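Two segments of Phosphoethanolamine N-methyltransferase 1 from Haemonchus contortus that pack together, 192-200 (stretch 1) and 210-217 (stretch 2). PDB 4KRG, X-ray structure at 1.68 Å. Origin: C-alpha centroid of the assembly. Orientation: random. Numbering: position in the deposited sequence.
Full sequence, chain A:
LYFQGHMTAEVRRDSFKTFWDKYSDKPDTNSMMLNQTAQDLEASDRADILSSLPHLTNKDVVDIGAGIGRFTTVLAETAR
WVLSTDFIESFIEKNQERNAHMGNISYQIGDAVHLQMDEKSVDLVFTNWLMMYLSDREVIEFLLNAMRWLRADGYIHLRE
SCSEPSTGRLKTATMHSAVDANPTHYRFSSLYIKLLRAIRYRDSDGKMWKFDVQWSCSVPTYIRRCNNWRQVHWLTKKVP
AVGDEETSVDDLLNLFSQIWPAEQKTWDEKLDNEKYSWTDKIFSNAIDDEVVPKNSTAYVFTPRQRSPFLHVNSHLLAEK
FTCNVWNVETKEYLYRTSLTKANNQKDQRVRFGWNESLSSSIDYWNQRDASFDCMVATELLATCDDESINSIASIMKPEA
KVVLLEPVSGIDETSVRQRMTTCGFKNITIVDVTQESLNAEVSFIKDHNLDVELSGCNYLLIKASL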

# COMPACT_ATOMS: atom_id res chain seq x y z
N TYR A 192 -3.31 1.23 8.31
CA TYR A 192 -2.86 2.53 7.88
C TYR A 192 -3.79 3.05 6.79
O TYR A 192 -4.28 4.17 6.88
CB TYR A 192 -1.42 2.46 7.41
CG TYR A 192 -0.41 2.28 8.52
CD1 TYR A 192 -0.27 3.25 9.52
CD2 TYR A 192 0.44 1.18 8.56
CE1 TYR A 192 0.66 3.11 10.53
CE2 TYR A 192 1.38 1.04 9.56
CZ TYR A 192 1.48 2.00 10.54
OH TYR A 192 2.40 1.86 11.55
N ILE A 193 -4.07 2.22 5.79
CA ILE A 193 -4.94 2.63 4.69
C ILE A 193 -6.32 3.05 5.20
O ILE A 193 -6.83 4.11 4.85
CB ILE A 193 -5.11 1.51 3.63
CG1 ILE A 193 -3.75 1.08 3.08
CG2 ILE A 193 -6.02 1.98 2.51
CD1 ILE A 193 -3.80 -0.27 2.37
N LYS A 194 -6.92 2.22 6.05
CA LYS A 194 -8.25 2.51 6.58
C LYS A 194 -8.28 3.77 7.44
O LYS A 194 -9.21 4.56 7.35
CB LYS A 194 -8.82 1.31 7.34
CG LYS A 194 -9.14 0.12 6.43
CD LYS A 194 -9.91 -0.98 7.16
CE LYS A 194 -11.37 -0.60 7.38
NZ LYS A 194 -12.06 -0.30 6.10
N LEU A 195 -7.25 3.97 8.26
CA LEU A 195 -7.19 5.18 9.08
C LEU A 195 -7.15 6.42 8.21
O LEU A 195 -7.88 7.37 8.44
CB LEU A 195 -5.98 5.16 10.01
CG LEU A 195 -5.77 6.45 10.81
CD1 LEU A 195 -7.01 6.81 11.60
CD2 LEU A 195 -4.57 6.34 11.73
N LEU A 196 -6.31 6.39 7.19
CA LEU A 196 -6.17 7.52 6.28
C LEU A 196 -7.50 7.86 5.61
O LEU A 196 -7.89 9.03 5.55
CB LEU A 196 -5.08 7.23 5.25
CG LEU A 196 -3.65 7.24 5.80
CD1 LEU A 196 -2.68 6.51 4.88
CD2 LEU A 196 -3.19 8.67 6.00
N ARG A 197 -8.20 6.84 5.13
CA ARG A 197 -9.47 7.04 4.43
C ARG A 197 -10.57 7.51 5.37
O ARG A 197 -11.51 8.18 4.94
CB ARG A 197 -9.90 5.75 3.72
CG ARG A 197 -8.96 5.28 2.61
CD ARG A 197 -9.50 4.05 1.91
NE ARG A 197 -10.67 4.36 1.09
CZ ARG A 197 -11.53 3.46 0.62
NH1 ARG A 197 -11.37 2.18 0.90
NH2 ARG A 197 -12.56 3.85 -0.12
N ALA A 198 -10.45 7.17 6.65
CA ALA A 198 -11.49 7.51 7.62
C ALA A 198 -11.48 8.98 8.02
O ALA A 198 -12.54 9.57 8.24
CB ALA A 198 -11.35 6.64 8.87
N ILE A 199 -10.29 9.56 8.12
CA ILE A 199 -10.13 10.91 8.66
C ILE A 199 -11.00 11.96 7.97
O ILE A 199 -11.06 12.04 6.74
CB ILE A 199 -8.64 11.35 8.63
CG1 ILE A 199 -7.86 10.64 9.74
CG2 ILE A 199 -8.50 12.86 8.82
CD1 ILE A 199 -6.36 10.83 9.65
N ARG A 200 -11.70 12.74 8.78
CA ARG A 200 -12.44 13.91 8.33
C ARG A 200 -12.06 15.05 9.25
O ARG A 200 -12.33 14.99 10.45
CB ARG A 200 -13.94 13.67 8.40
CG ARG A 200 -14.45 12.56 7.51
CD ARG A 200 -14.22 12.88 6.06
NE ARG A 200 -14.74 11.84 5.19
CZ ARG A 200 -14.09 10.73 4.88
NH1 ARG A 200 -12.88 10.50 5.38
NH2 ARG A 200 -14.65 9.84 4.08
N LYS A 210 -10.72 15.42 3.66
CA LYS A 210 -10.44 14.00 3.77
C LYS A 210 -9.16 13.69 3.02
O LYS A 210 -8.65 14.53 2.28
CB LYS A 210 -11.59 13.16 3.23
CG LYS A 210 -11.86 13.31 1.75
CD LYS A 210 -13.09 12.49 1.36
CE LYS A 210 -13.53 12.79 -0.05
NZ LYS A 210 -14.73 11.99 -0.41
N PHE A 211 -8.65 12.49 3.23
CA PHE A 211 -7.46 12.03 2.56
C PHE A 211 -7.86 11.15 1.38
O PHE A 211 -8.73 10.29 1.52
CB PHE A 211 -6.60 11.24 3.54
CG PHE A 211 -5.70 12.10 4.39
CD1 PHE A 211 -5.01 13.16 3.84
CD2 PHE A 211 -5.56 11.84 5.74
CE1 PHE A 211 -4.17 13.95 4.62
CE2 PHE A 211 -4.73 12.61 6.53
CZ PHE A 211 -4.04 13.67 5.97
N ASP A 212 -7.25 11.38 0.23
CA ASP A 212 -7.40 10.49 -0.91
C ASP A 212 -6.13 9.65 -1.00
O ASP A 212 -5.10 10.14 -1.50
CB ASP A 212 -7.62 11.30 -2.20
CG ASP A 212 -7.69 10.42 -3.44
OD1 ASP A 212 -7.91 9.20 -3.31
OD2 ASP A 212 -7.54 10.96 -4.55
N VAL A 213 -6.19 8.42 -0.50
CA VAL A 213 -5.03 7.53 -0.54
C VAL A 213 -4.84 7.03 -1.96
O VAL A 213 -5.59 6.19 -2.44
CB VAL A 213 -5.19 6.34 0.41
CG1 VAL A 213 -3.90 5.55 0.45
CG2 VAL A 213 -5.53 6.82 1.79
N GLN A 214 -3.81 7.54 -2.62
CA GLN A 214 -3.66 7.32 -4.05
C GLN A 214 -3.23 5.88 -4.37
O GLN A 214 -3.58 5.35 -5.43
CB GLN A 214 -2.68 8.33 -4.64
CG GLN A 214 -3.17 9.77 -4.49
CD GLN A 214 -2.90 10.61 -5.73
OE1 GLN A 214 -1.91 10.41 -6.43
NE2 GLN A 214 -3.78 11.57 -5.99
N TRP A 215 -2.49 5.27 -3.46
CA TRP A 215 -2.01 3.91 -3.66
C TRP A 215 -1.41 3.35 -2.40
O TRP A 215 -1.07 4.09 -1.48
CB TRP A 215 -0.98 3.82 -4.79
CG TRP A 215 0.05 4.92 -4.87
CD1 TRP A 215 -0.01 6.00 -5.68
CD2 TRP A 215 1.30 5.02 -4.17
NE1 TRP A 215 1.10 6.78 -5.53
CE2 TRP A 215 1.93 6.20 -4.61
CE3 TRP A 215 1.94 4.23 -3.21
CZ2 TRP A 215 3.17 6.61 -4.13
CZ3 TRP A 215 3.18 4.64 -2.73
CH2 TRP A 215 3.78 5.83 -3.19
N SER A 216 -1.29 2.02 -2.38
CA SER A 216 -0.47 1.31 -1.41
C SER A 216 0.45 0.39 -2.20
O SER A 216 -0.00 -0.40 -3.03
CB SER A 216 -1.35 0.48 -0.48
OG SER A 216 -0.58 -0.11 0.55
N CYS A 217 1.75 0.48 -1.94
CA CYS A 217 2.73 -0.29 -2.71
C CYS A 217 3.79 -0.81 -1.77
O CYS A 217 4.05 -0.22 -0.73
CB CYS A 217 3.39 0.60 -3.76
SG CYS A 217 2.32 1.17 -5.09
O HOH W 1 -10.92 9.50 2.14

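What forms the apolar centre of the contact? Phe211 and Val213 lie two apart on the strand, so both point their CA-to-CB bonds toward the helix, while Asp212 between them points away. Leu196 meets both. Its CB lies 3.5 Å from Val213 CG2, and its CD2 lies 4.0 Å from Phe211 CD2. Both strand residues are buried, and Phe211 has more of its surface covered by the other stretch than any other residue here. Its chi1 is m, at -84°, and the ring extends alongside the helix end, where Ile199 CD1 comes within 3.9 Å of Phe211 CE2 at the ring edge. Branched aliphatic side chains suit these places, because they fill the space around a flat ring and a small valine without leaving polar groups unpaired.

How does the packing continue along the helix? The two elements run at 140° between their N-to-C directions, closer to antiparallel than to parallel, and so the earlier helix residues meet the later strand residues. Ile193, one turn before Arg197, points sideways, but its m, t conformation brings the end of the chain nearer the strand, with CD1 3.7 Å from Ser216 OG. That contact is only van der Waals; the serine hydroxyl finds its hydrogen bonding elsewhere in the structure. Lys194 and Ala198 point away, which leaves them free to be partly exposed.

Where does the apolar packing give way to polar groups? Arg197 sits at this border. Its CA-to-CB bond points away from the strand, yet the aliphatic part of the side chain still adds a contact, CG to Val213 CG2 at 3.8 Å, while its guanidinium is bonded elsewhere in the structure. No direct hydrogen bond joins the two stretches. Water 1 bridges them instead, donating to Arg197 O at 3.2 Å and to Phe211 O at a short 2.4 Å, and so linking two backbone carbonyls that cannot bond to each other.

What shapes the outer edge? Ile199 is the first residue to leave helical geometry, and the side chain of Arg200, the next residue, folds back with chi1 and chi2 both m. Arg200 NH1 donates to Arg197 O and to Ile199 O, each at 2.7 Å, tying down carbonyls near the end of the helix. The same guanidinium turns one face to Lys210, with NH1 3.7 Å from Lys210 CB. Lysine suits this partly exposed margin: its first carbons cover the arginine, and its extended chain leads the amine away.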